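Local coordinates for DegV domain-containing protein spr0652 (Streptococcus pneumoniae, PDB 6CNG), which binds linoleic acid and probably other long-chain fatty acids, and may take part in lipid transport or fatty acid metabolism, at residues F102-G108 against H134-S140; Y91-E96 against A120-Y124; P37-T43 against N153-D157; S29-R34 against V60-S64. All coordinates share one frame; numbering follows the deposited sequence. Where two conformers were deposited one is given.

Interaction 1 (F102-G108 against H134-S140); sequences FLVTITG and HVIDSLS
Two parallel strands of a beta-alpha-beta unit, pairing Phe102 to Thr105 with His134 to Asp137, run together toward the linoleic acid pocket. Leu103 O accepts from Ile136 N at 2.7 Å in a nearly straight bond, Leu103 N gives one to His134 O, and Thr105 N then bonds Ile136 O. On the face shared by Phe102, Val104 and Ile136, CD2 at the rim of the Phe102 ring touches His134 CB at 3.7 Å; the two rings meet rim to rim, their planes 65° apart. Ile136 CD1 leans on Val104 CG2. Where the strands end, Thr105 O is gripped twice, by Ser138 N and by Ser138 OG at 2.8 Å, the hydroxyl lying on a lone pair in the carbonyl plane. With CG anti to the backbone N (chi1 -175°), the Asp137 carboxylate comes within reach of both loops, and OD1 takes Gly108 N at 2.9 Å and Leu139 N from opposite faces of its plane, the latter closing an Asx turn. Thr107 N bonds Ser140 O at 2.9 Å, while Thr107 OG1 is held by Gly217 O and Ser140 OG by Glu144, a ligand of the sodium ion. Thr107, Leu139 and Ser140 touch the linoleic acid, an arrangement typical of alpha/beta folds, in which loops at the C-terminal ends of parallel strands build the binding site.

Interaction 2 (Y91-E96 against A120-Y124); sequences YLRAFE and AKNIY
Phe95 and Tyr124 form the tight centre of this helix pair: the edge of the Phe95 ring points at the face of Tyr124 in a T-shaped stack, centroids 5.1 Å apart and planes at 74°. Phe95 CB also sits over that same ring, 3.7 Å from its centroid, a CH-pi contact. Tyr124 reaches across because its CG stands anti to the backbone N (chi1 -161°). Next to the stack, Ala120 is wedged between two side chains: its CB lies 3.5 Å from Tyr91 CB and 3.8 Å from Phe95 CE2, and its carbonyl O meets the Phe95 ring at the edge. Leu92 CD2 closes on the same Ala120 O at 3.5 Å and comes to the edge of the Tyr124 ring. Helices 88-95 and 113-127 lie side by side on one face of the N-terminal mixed sheet, over its parallel strands, their local axes 55° apart, and Tyr91 and Phe95 continue onto Leu103 of strand 100-105; Tyr91 OH is bonded to Ser113. Toward solvent the packing thins. Leu92 meets the exposed Ile123 only at a looser 4.0 Å, CD2 to CG2. At the end of helix 88-95 the exposed Glu96 offers little more than its CA to Tyr124 OH, 3.8 Å away.

Interaction 3 (P37-T43 against N153-D157); sequences PTPAINT and NDLID
Asn153 grips the 37-43 loop through both ends of its side-chain amide. OD1 accepts Ala40 N at 2.9 Å in a nearly straight bond (169°), the donor lying in the carbonyl plane on a lone pair. ND2 gives a hydrogen to Thr38 O at 3.0 Å; that oxygen lies close to the amide plane of Asn153, although the amide nitrogen stands above the carbonyl plane of Thr38. Using a donor and an acceptor on backbone groups two residues apart, the amide is fixed against a flip and spans Pro39 between them. It projects from the helix toward the loop with CG anti to the backbone N (chi1 -164°). Beside this polar grip, Ala40 CB is set against the last turn of the helix, 3.7 Å from Asp157 N and 4.1 Å from Ile156 CG2. Ile156 CG2 also meets Thr43 OG1 tip to tip, at 3.7 Å. The threonine hydroxyl is itself bonded to Ile41 O, within a type II beta turn from Ala40 to Thr43 that brings the chain round into strand 43-54. Behind the contact, Asn153 packs on Ile25 and Ile156 on Trp23 of strand 23-28, and Thr43 also touches Trp23. The C-terminal turn of helix 143-157 thus packs against the loop and strand 23-28 together, while Leu155 faces Val165 and Ala168 of helix 162-174.

Interaction 4 (S29-R34 against V60-S64); sequences SGCDYR and VDDAS
Arg34 and Asp61 form a salt bridge in which both terminal nitrogens of the guanidinium, NH1 and NH2, converge end-on upon one oxygen, OD1, each at 3.2 Å. OD1 lies near the guanidinium plane, but the carboxylate is turned 75° against it: NH2 comes nearly along the C-O axis, NH1 from well above the carboxylate plane. The other oxygen, Asp61 OD2, accepts the hydroxyl of Ser29 at 2.9 Å, also from above that plane. Ser29 OG, set between its backbone N and carbonyl carbon (chi1 68°), is at the same time bonded to Leu50 N of strand 43-54. Backbone amides complete the hold, Gly283 N on OD1 and Leu284 N on OD2. Such a set of donors round a buried carboxylate, with an arginine and the start of helix 283-289 beside it, would be expected to favour the ionised form. Asp61 is also the centre of an inverse gamma turn, which bends the chain as it leaves strand 57-60. Outward from the charges, one face of the guanidinium is overlaid by Asp62 O, 3.3 Å from NH2 but at too poor an angle to bond, and by Ala63 CA, 3.8 Å from NE. The arginine chain, bent at its second torsion, passes alongside Ala63, whose CB lies 4.0 Å from Arg34 CB. The 29-34 loop follows strand 23-28 and rests on helix 143-157 through Cys31 and Tyr33, while 60-64 leads from strand 57-60 into helix 67-76.

In the fold
From the N terminus, strand 23-28 runs into the 29-34 loop, which interaction 4 joins to 60-64, closing a short loop that holds strand 43-54. The 37-43 segment lies within that loop but finds its partner at 153-157, so interactions 3 and 4 cross. Interaction 3 closes the longest span and encloses interactions 1 and 2, which cross each other: helix 88-95, strand 100-105, helix 113-127 and strand 132-137 alternate between them. These two also touch, for instance Val135 against Lys121, tying the helices to the sheet. Ile106 meets Gly30, linking interaction 1 to interaction 4 at the strand ends near the linoleic acid.

Interaction 1 (F102-G108 against H134-S140)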
loop_
_atom_site.group_PDB
_atom_site.type_symbol
_atom_site.label_atom_id
_atom_site.label_comp_id
_atom_site.label_asym_id
_atom_site.label_seq_id
_atom_site.Cartn_x
_atom_site.Cartn_y
_atom_site.Cartn_z
ATOM N N PHE A 102 11.350 12.129 2.189
ATOM C CA PHE A 102 10.192 11.519 2.822
ATOM C C PHE A 102 10.188 10.039 2.515
ATOM O O PHE A 102 10.462 9.619 1.392
ATOM C CB PHE A 102 8.886 12.137 2.329
ATOM C CG PHE A 102 8.778 13.546 2.689
ATOM C CD1 PHE A 102 9.406 14.513 1.947
ATOM C CD2 PHE A 102 8.122 13.913 3.831
ATOM C CE1 PHE A 102 9.347 15.832 2.329
ATOM C CE2 PHE A 102 8.056 15.223 4.208
ATOM C CZ PHE A 102 8.668 16.176 3.460
ATOM N N LEU A 103 9.837 9.262 3.515
ATOM C CA LEU A 103 9.884 7.822 3.414
ATOM C C LEU A 103 8.573 7.311 3.970
ATOM O O LEU A 103 8.286 7.493 5.148
ATOM C CB LEU A 103 11.090 7.298 4.197
ATOM C CG LEU A 103 11.508 5.852 4.018
ATOM C CD1 LEU A 103 12.694 5.574 4.904
ATOM C CD2 LEU A 103 10.385 4.872 4.294
ATOM N N VAL A 104 7.777 6.687 3.121
ATOM C CA VAL A 104 6.518 6.089 3.521
ATOM C C VAL A 104 6.711 4.588 3.505
ATOM O O VAL A 104 7.072 4.015 2.476
ATOM C CB VAL A 104 5.389 6.487 2.564
ATOM C CG1 VAL A 104 4.047 6.022 3.084
ATOM C CG2 VAL A 104 5.400 7.963 2.352
ATOM N N THR A 105 6.439 3.953 4.627
ATOM C CA THR A 105 6.452 2.515 4.724
ATOM C C THR A 105 5.047 1.951 4.853
ATOM O O THR A 105 4.098 2.606 5.274
ATOM C CB THR A 105 7.273 2.036 5.918
ATOM O OG1 THR A 105 6.548 2.272 7.127
ATOM C CG2 THR A 105 8.580 2.733 5.960
ATOM N N ILE A 106 4.941 0.700 4.462
ATOM C CA ILE A 106 3.804 -0.099 4.815
ATOM C C ILE A 106 3.695 -0.172 6.339
ATOM O O ILE A 106 4.656 0.088 7.084
ATOM C CB ILE A 106 4.083 -1.470 4.168
ATOM C CG1 ILE A 106 2.785 -2.217 3.850
ATOM C CG2 ILE A 106 5.101 -2.273 5.028
ATOM C CD1 ILE A 106 2.970 -3.543 3.086
ATOM N N THR A 107 2.487 -0.500 6.806
ATOM C CA THR A 107 2.197 -0.577 8.230
ATOM C C THR A 107 3.350 -1.169 9.028
ATOM O O THR A 107 3.778 -2.297 8.787
ATOM C CB THR A 107 0.948 -1.410 8.486
ATOM O OG1 THR A 107 0.908 -1.743 9.875
ATOM C CG2 THR A 107 0.926 -2.664 7.648
ATOM N N GLY A 108 3.832 -0.410 9.987
ATOM C CA GLY A 108 4.883 -0.894 10.845
ATOM C C GLY A 108 4.430 -1.874 11.887
ATOM O O GLY A 108 5.234 -2.309 12.704
ATOM N N HIS A 134 11.828 12.628 6.849
ATOM C CA HIS A 134 10.598 12.370 7.579
ATOM C C HIS A 134 10.082 10.993 7.202
ATOM O O HIS A 134 9.739 10.748 6.038
ATOM C CB HIS A 134 9.554 13.428 7.245
ATOM C CG HIS A 134 8.257 13.254 7.975
ATOM N ND1 HIS A 134 8.120 13.526 9.315
ATOM C CD2 HIS A 134 7.038 12.868 7.538
ATOM C CE1 HIS A 134 6.872 13.302 9.676
ATOM N NE2 HIS A 134 6.193 12.905 8.614
ATOM N N VAL A 135 9.995 10.117 8.198
ATOM C CA VAL A 135 9.526 8.747 8.023
ATOM C C VAL A 135 8.060 8.686 8.408
ATOM O O VAL A 135 7.677 9.078 9.515
ATOM C CB VAL A 135 10.331 7.763 8.887
ATOM C CG1 VAL A 135 9.903 6.354 8.582
ATOM C CG2 VAL A 135 11.823 7.931 8.684
ATOM N N ILE A 136 7.263 8.159 7.503
ATOM C CA ILE A 136 5.833 8.053 7.670
ATOM C C ILE A 136 5.536 6.579 7.730
ATOM O O ILE A 136 5.767 5.855 6.768
ATOM C CB ILE A 136 5.100 8.713 6.493
ATOM C CG1 ILE A 136 5.495 10.194 6.444
ATOM C CG2 ILE A 136 3.649 8.506 6.630
ATOM C CD1 ILE A 136 5.100 10.912 5.183
ATOM N N ASP A 137 5.050 6.133 8.863
ATOM C CA ASP A 137 4.367 4.855 8.937
ATOM C C ASP A 137 2.936 5.064 8.452
ATOM O O ASP A 137 2.137 5.731 9.115
ATOM C CB ASP A 137 4.378 4.372 10.376
ATOM C CG ASP A 137 3.805 2.989 10.537
ATOM O OD1 ASP A 137 3.183 2.413 9.622
ATOM O OD2 ASP A 137 3.985 2.467 11.645
ATOM N N SER A 138 2.616 4.487 7.298
ATOM C CA SER A 138 1.290 4.620 6.745
ATOM C C SER A 138 0.238 3.912 7.578
ATOM O O SER A 138 -0.951 4.253 7.471
ATOM C CB SER A 138 1.256 4.023 5.345
ATOM O OG SER A 138 1.346 2.618 5.364
ATOM N N LEU A 139 0.651 2.912 8.363
ATOM C CA LEU A 139 -0.276 2.011 9.039
ATOM C C LEU A 139 -1.237 1.380 8.040
ATOM O O LEU A 139 -2.396 1.102 8.354
ATOM C CB LEU A 139 -1.025 2.720 10.165
ATOM C CG LEU A 139 -0.150 3.351 11.261
ATOM C CD1 LEU A 139 -0.971 4.194 12.222
ATOM C CD2 LEU A 139 0.622 2.319 12.037
ATOM N N SER A 140 -0.754 1.143 6.830
ATOM C CA SER A 140 -1.623 0.771 5.731
ATOM C C SER A 140 -0.807 0.028 4.675
ATOM O O SER A 140 0.292 -0.461 4.940
ATOM C CB SER A 140 -2.343 2.013 5.184
ATOM O OG SER A 140 -3.469 1.636 4.419
#

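Interaction 2 (Y91-E96 against A120-Y124)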
loop_
_atom_site.group_PDB
_atom_site.type_symbol
_atom_site.label_atom_id
_atom_site.label_comp_id
_atom_site.label_asym_id
_atom_site.label_seq_id
_atom_site.Cartn_x
_atom_site.Cartn_y
_atom_site.Cartn_z
ATOM N N TYR A 91 17.619 1.099 2.766
ATOM C CA TYR A 91 17.116 2.457 2.902
ATOM C C TYR A 91 18.252 3.465 2.765
ATOM O O TYR A 91 18.110 4.480 2.080
ATOM C CB TYR A 91 16.371 2.580 4.239
ATOM C CG TYR A 91 14.976 1.984 4.216
ATOM C CD1 TYR A 91 14.090 2.348 3.239
ATOM C CD2 TYR A 91 14.547 1.068 5.163
ATOM C CE1 TYR A 91 12.838 1.824 3.187
ATOM C CE2 TYR A 91 13.284 0.547 5.122
ATOM C CZ TYR A 91 12.435 0.926 4.127
ATOM O OH TYR A 91 11.162 0.444 4.016
ATOM N N LEU A 92 19.407 3.180 3.361
ATOM C CA LEU A 92 20.536 4.105 3.271
ATOM C C LEU A 92 20.942 4.368 1.829
ATOM O O LEU A 92 21.236 5.511 1.464
ATOM C CB LEU A 92 21.744 3.546 4.021
ATOM C CG LEU A 92 21.704 3.454 5.526
ATOM C CD1 LEU A 92 22.980 2.757 5.974
ATOM C CD2 LEU A 92 21.574 4.806 6.141
ATOM N N ARG A 93 21.002 3.319 1.010
ATOM C CA ARG A 93 21.309 3.486 -0.402
ATOM C C ARG A 93 20.347 4.451 -1.060
ATOM O O ARG A 93 20.742 5.272 -1.895
ATOM C CB ARG A 93 21.163 2.149 -1.120
ATOM C CG ARG A 93 22.256 1.147 -0.910
ATOM C CD ARG A 93 22.334 0.186 -2.113
ATOM N NE ARG A 93 21.060 -0.001 -2.829
ATOM C CZ ARG A 93 20.729 0.585 -3.984
ATOM N NH1 ARG A 93 21.558 1.429 -4.600
ATOM N NH2 ARG A 93 19.547 0.321 -4.531
ATOM N N ALA A 94 19.073 4.306 -0.760
ATOM C CA ALA A 94 18.039 5.090 -1.411
ATOM C C ALA A 94 18.108 6.565 -1.047
ATOM O O ALA A 94 17.613 7.402 -1.801
ATOM C CB ALA A 94 16.684 4.514 -1.039
ATOM N N PHE A 95 18.720 6.902 0.074
ATOM C CA PHE A 95 18.786 8.281 0.492
ATOM C C PHE A 95 19.730 9.123 -0.359
ATOM O O PHE A 95 19.584 10.345 -0.384
ATOM C CB PHE A 95 19.258 8.342 1.936
ATOM C CG PHE A 95 18.288 7.800 2.930
ATOM C CD1 PHE A 95 16.943 7.728 2.665
ATOM C CD2 PHE A 95 18.731 7.392 4.147
ATOM C CE1 PHE A 95 16.091 7.257 3.588
ATOM C CE2 PHE A 95 17.880 6.916 5.066
ATOM C CZ PHE A 95 16.557 6.854 4.794
ATOM N N GLU A 96 20.680 8.511 -1.057
ATOM C CA GLU A 96 21.783 9.266 -1.637
ATOM C C GLU A 96 21.327 10.267 -2.696
ATOM O O GLU A 96 20.438 9.993 -3.498
ATOM C CB GLU A 96 22.802 8.318 -2.248
ATOM C CG GLU A 96 24.088 9.059 -2.589
ATOM C CD GLU A 96 24.901 8.400 -3.674
ATOM O OE1 GLU A 96 26.057 8.821 -3.862
ATOM O OE2 GLU A 96 24.388 7.484 -4.360
ATOM N N ALA A 120 17.571 3.595 9.641
ATOM C CA ALA A 120 18.276 4.207 8.528
ATOM C C ALA A 120 18.310 5.718 8.655
ATOM O O ALA A 120 19.341 6.348 8.394
ATOM C CB ALA A 120 17.585 3.808 7.233
ATOM N N LYS A 121 17.185 6.324 9.045
ATOM C CA LYS A 121 17.154 7.773 9.186
ATOM C C LYS A 121 18.181 8.223 10.198
ATOM O O LYS A 121 18.947 9.153 9.952
ATOM C CB LYS A 121 15.767 8.285 9.614
ATOM C CG LYS A 121 15.793 9.751 10.126
ATOM C CD LYS A 121 14.436 10.310 10.508
ATOM C CE LYS A 121 14.550 11.762 11.053
ATOM N NZ LYS A 121 13.263 12.407 11.418
ATOM N N ASN A 122 18.156 7.611 11.368
ATOM C CA ASN A 122 19.068 8.009 12.427
ATOM C C ASN A 122 20.519 7.752 12.053
ATOM O O ASN A 122 21.395 8.512 12.454
ATOM C CB ASN A 122 18.680 7.289 13.713
ATOM C CG ASN A 122 17.368 7.783 14.273
ATOM O OD1 ASN A 122 17.002 8.942 14.106
ATOM N ND2 ASN A 122 16.647 6.903 14.935
ATOM N N ILE A 123 20.788 6.704 11.272
ATOM C CA ILE A 123 22.148 6.394 10.858
ATOM C C ILE A 123 22.617 7.388 9.822
ATOM O O ILE A 123 23.748 7.871 9.873
ATOM C CB ILE A 123 22.225 4.961 10.309
ATOM C CG1 ILE A 123 22.002 3.912 11.406
ATOM C CG2 ILE A 123 23.563 4.729 9.621
ATOM C CD1 ILE A 123 23.107 3.859 12.460
ATOM N N TYR A 124 21.771 7.703 8.857
ATOM C CA TYR A 124 22.202 8.606 7.804
ATOM C C TYR A 124 22.543 9.976 8.362
ATOM O O TYR A 124 23.553 10.572 7.978
ATOM C CB TYR A 124 21.107 8.730 6.757
ATOM C CG TYR A 124 21.564 9.257 5.404
ATOM C CD1 TYR A 124 22.188 8.433 4.481
ATOM C CD2 TYR A 124 21.320 10.554 5.039
ATOM C CE1 TYR A 124 22.562 8.915 3.240
ATOM C CE2 TYR A 124 21.685 11.032 3.829
ATOM C CZ TYR A 124 22.291 10.216 2.922
ATOM O OH TYR A 124 22.666 10.725 1.718
#

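Interaction 3 (P37-T43 against N153-D157)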
loop_
_atom_site.group_PDB
_atom_site.type_symbol
_atom_site.label_atom_id
_atom_site.label_comp_id
_atom_site.label_asym_id
_atom_site.label_seq_id
_atom_site.Cartn_x
_atom_site.Cartn_y
_atom_site.Cartn_z
ATOM N N PRO A 37 3.584 9.102 -11.127
ATOM C CA PRO A 37 3.083 9.966 -12.184
ATOM C C PRO A 37 3.533 11.404 -11.985
ATOM O O PRO A 37 3.385 11.986 -10.898
ATOM C CB PRO A 37 1.564 9.805 -12.075
ATOM C CG PRO A 37 1.360 8.479 -11.539
ATOM C CD PRO A 37 2.504 8.270 -10.577
ATOM N N THR A 38 4.131 11.958 -13.049
ATOM C CA THR A 38 4.540 13.349 -13.193
ATOM C C THR A 38 5.263 13.872 -11.960
ATOM O O THR A 38 4.713 14.697 -11.222
ATOM C CB THR A 38 3.317 14.207 -13.510
ATOM O OG1 THR A 38 2.499 13.537 -14.475
ATOM C CG2 THR A 38 3.747 15.529 -14.073
ATOM N N PRO A 39 6.498 13.442 -11.717
ATOM C CA PRO A 39 7.202 13.895 -10.521
ATOM C C PRO A 39 7.428 15.392 -10.549
ATOM O O PRO A 39 7.691 15.986 -11.591
ATOM C CB PRO A 39 8.530 13.139 -10.559
ATOM C CG PRO A 39 8.540 12.349 -11.766
ATOM C CD PRO A 39 7.361 12.668 -12.614
ATOM N N ALA A 40 7.324 16.005 -9.379
ATOM C CA ALA A 40 7.610 17.420 -9.249
ATOM C C ALA A 40 9.077 17.691 -9.604
ATOM O O ALA A 40 9.900 16.788 -9.743
ATOM C CB ALA A 40 7.269 17.895 -7.835
ATOM N N ILE A 41 9.383 18.973 -9.791
ATOM C CA ILE A 41 10.715 19.357 -10.199
ATOM C C ILE A 41 11.655 19.060 -9.059
ATOM O O ILE A 41 11.272 19.098 -7.890
ATOM C CB ILE A 41 10.731 20.838 -10.596
ATOM C CG1 ILE A 41 9.817 21.032 -11.807
ATOM C CG2 ILE A 41 12.111 21.273 -10.907
ATOM C CD1 ILE A 41 9.586 22.426 -12.170
ATOM N N ASN A 42 12.879 18.705 -9.403
ATOM C CA ASN A 42 13.902 18.370 -8.417
ATOM C C ASN A 42 13.451 17.270 -7.475
ATOM O O ASN A 42 13.908 17.222 -6.347
ATOM C CB ASN A 42 14.338 19.582 -7.585
ATOM C CG ASN A 42 14.870 20.714 -8.434
ATOM O OD1 ASN A 42 15.252 20.529 -9.570
ATOM N ND2 ASN A 42 14.898 21.891 -7.873
ATOM N N THR A 43 12.553 16.398 -7.923
ATOM C CA THR A 43 12.085 15.294 -7.106
ATOM C C THR A 43 12.223 13.971 -7.839
ATOM O O THR A 43 11.879 13.851 -9.020
ATOM C CB THR A 43 10.628 15.482 -6.688
ATOM O OG1 THR A 43 10.451 16.774 -6.095
ATOM C CG2 THR A 43 10.230 14.417 -5.683
ATOM N N ASN A 153 3.987 14.360 -3.528
ATOM C CA ASN A 153 4.394 14.963 -4.782
ATOM C C ASN A 153 3.604 16.218 -5.066
ATOM O O ASN A 153 4.163 17.236 -5.467
ATOM C CB ASN A 153 4.199 13.963 -5.916
ATOM C CG ASN A 153 4.943 14.367 -7.178
ATOM O OD1 ASN A 153 6.158 14.540 -7.150
ATOM N ND2 ASN A 153 4.218 14.511 -8.281
ATOM N N ASP A 154 2.290 16.148 -4.911
ATOM C CA ASP A 154 1.458 17.333 -5.005
ATOM C C ASP A 154 2.039 18.468 -4.164
ATOM O O ASP A 154 2.289 19.566 -4.664
ATOM C CB ASP A 154 0.057 17.000 -4.495
ATOM C CG ASP A 154 -0.791 16.229 -5.478
ATOM O OD1 ASP A 154 -0.344 15.896 -6.597
ATOM O OD2 ASP A 154 -1.948 15.954 -5.089
ATOM N N LEU A 155 2.250 18.209 -2.867
ATOM C CA LEU A 155 2.687 19.250 -1.943
ATOM C C LEU A 155 4.004 19.865 -2.368
ATOM O O LEU A 155 4.202 21.065 -2.183
ATOM C CB LEU A 155 2.800 18.722 -0.514
ATOM C CG LEU A 155 1.563 18.038 0.057
ATOM C CD1 LEU A 155 1.922 17.207 1.217
ATOM C CD2 LEU A 155 0.513 19.025 0.430
ATOM N N ILE A 156 4.928 19.065 -2.908
ATOM C CA ILE A 156 6.202 19.624 -3.341
ATOM C C ILE A 156 6.025 20.477 -4.583
ATOM O O ILE A 156 6.595 21.572 -4.686
ATOM C CB ILE A 156 7.243 18.529 -3.574
ATOM C CG1 ILE A 156 7.559 17.798 -2.289
ATOM C CG2 ILE A 156 8.471 19.162 -4.079
ATOM C CD1 ILE A 156 8.345 16.500 -2.486
ATOM N N ASP A 157 5.255 19.988 -5.554
ATOM C CA ASP A 157 4.884 20.788 -6.713
ATOM C C ASP A 157 4.287 22.114 -6.294
ATOM O O ASP A 157 4.463 23.127 -6.971
ATOM C CB ASP A 157 3.869 20.020 -7.564
ATOM C CG ASP A 157 3.781 20.537 -8.990
ATOM O OD1 ASP A 157 4.821 20.797 -9.616
ATOM O OD2 ASP A 157 2.658 20.656 -9.508
#

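Interaction 4 (S29-R34 against V60-S64)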
loop_
_atom_site.group_PDB
_atom_site.type_symbol
_atom_site.label_atom_id
_atom_site.label_comp_id
_atom_site.label_asym_id
_atom_site.label_seq_id
_atom_site.Cartn_x
_atom_site.Cartn_y
_atom_site.Cartn_z
ATOM N N SER A 29 7.810 -1.562 -1.208
ATOM C CA SER A 29 6.974 -2.172 -2.245
ATOM C C SER A 29 5.547 -2.571 -1.763
ATOM O O SER A 29 4.810 -3.244 -2.506
ATOM C CB SER A 29 7.739 -3.295 -2.940
ATOM O OG SER A 29 7.960 -4.381 -2.098
ATOM N N GLY A 30 5.131 -2.118 -0.577
ATOM C CA GLY A 30 3.729 -2.006 -0.241
ATOM C C GLY A 30 3.019 -0.881 -0.959
ATOM O O GLY A 30 1.788 -0.816 -0.906
ATOM N N CYS A 31 3.782 0.025 -1.584
ATOM C CA CYS A 31 3.299 1.001 -2.555
ATOM C C CYS A 31 3.319 0.367 -3.938
ATOM O O CYS A 31 4.272 -0.311 -4.314
ATOM C CB CYS A 31 4.216 2.228 -2.572
ATOM S SG CYS A 31 3.902 3.497 -3.825
ATOM N N ASP A 32 2.269 0.604 -4.697
ATOM C CA ASP A 32 2.126 -0.056 -5.977
ATOM C C ASP A 32 2.805 0.669 -7.123
ATOM O O ASP A 32 2.927 0.077 -8.193
ATOM C CB ASP A 32 0.637 -0.224 -6.274
ATOM C CG ASP A 32 -0.094 -0.912 -5.137
ATOM O OD1 ASP A 32 0.216 -2.066 -4.841
ATOM O OD2 ASP A 32 -0.938 -0.271 -4.516
ATOM N N TYR A 33 3.243 1.913 -6.929
ATOM C CA TYR A 33 3.939 2.660 -7.966
ATOM C C TYR A 33 5.341 2.100 -8.184
ATOM O O TYR A 33 6.094 1.893 -7.231
ATOM C CB TYR A 33 4.064 4.133 -7.554
ATOM C CG TYR A 33 2.791 4.941 -7.595
ATOM C CD1 TYR A 33 1.942 4.890 -8.678
ATOM C CD2 TYR A 33 2.443 5.753 -6.542
ATOM C CE1 TYR A 33 0.782 5.637 -8.704
ATOM C CE2 TYR A 33 1.297 6.497 -6.556
ATOM C CZ TYR A 33 0.467 6.444 -7.634
ATOM O OH TYR A 33 -0.687 7.209 -7.612
ATOM N N ARG A 34 5.705 1.889 -9.451
ATOM C CA ARG A 34 7.113 1.775 -9.817
ATOM C C ARG A 34 7.661 3.102 -10.324
ATOM O O ARG A 34 8.839 3.410 -10.116
ATOM C CB ARG A 34 7.328 0.690 -10.882
ATOM C CG ARG A 34 6.481 -0.598 -10.764
ATOM C CD ARG A 34 6.830 -1.396 -9.542
ATOM N NE ARG A 34 6.561 -2.815 -9.736
ATOM C CZ ARG A 34 6.812 -3.752 -8.828
ATOM N NH1 ARG A 34 7.326 -3.417 -7.656
ATOM N NH2 ARG A 34 6.554 -5.022 -9.093
ATOM N N VAL A 60 12.621 -10.606 -5.753
ATOM C CA VAL A 60 12.758 -9.247 -5.267
ATOM C C VAL A 60 11.691 -8.408 -5.944
ATOM O O VAL A 60 11.529 -8.464 -7.167
ATOM C CB VAL A 60 14.163 -8.704 -5.533
ATOM C CG1 VAL A 60 14.248 -7.284 -5.042
ATOM C CG2 VAL A 60 15.165 -9.568 -4.832
ATOM N N ASP A 61 10.943 -7.656 -5.136
ATOM C CA ASP A 61 9.758 -6.943 -5.606
ATOM C C ASP A 61 10.145 -5.556 -6.096
ATOM O O ASP A 61 9.779 -4.532 -5.522
ATOM C CB ASP A 61 8.716 -6.858 -4.499
ATOM C CG ASP A 61 7.349 -6.331 -4.987
ATOM O OD1 ASP A 61 7.076 -6.305 -6.197
ATOM O OD2 ASP A 61 6.531 -5.950 -4.131
ATOM N N ASP A 62 10.910 -5.553 -7.174
ATOM C CA ASP A 62 11.204 -4.362 -7.945
ATOM C C ASP A 62 10.510 -4.493 -9.294
ATOM O O ASP A 62 9.833 -5.478 -9.582
ATOM C CB ASP A 62 12.710 -4.129 -8.016
ATOM C CG ASP A 62 13.411 -5.147 -8.821
ATOM O OD1 ASP A 62 12.771 -5.718 -9.717
ATOM O OD2 ASP A 62 14.613 -5.367 -8.565
ATOM N N ALA A 63 10.675 -3.478 -10.135
ATOM C CA ALA A 63 9.932 -3.453 -11.391
ATOM C C ALA A 63 10.389 -4.518 -12.385
ATOM O O ALA A 63 9.666 -4.777 -13.354
ATOM C CB ALA A 63 10.034 -2.075 -12.035
ATOM N N SER A 64 11.567 -5.117 -12.173
ATOM C CA SER A 64 12.009 -6.281 -12.931
ATOM C C SER A 64 11.150 -7.522 -12.680
ATOM O O SER A 64 11.149 -8.439 -13.512
ATOM C CB SER A 64 13.465 -6.603 -12.563
ATOM O OG SER A 64 14.249 -5.423 -12.383
#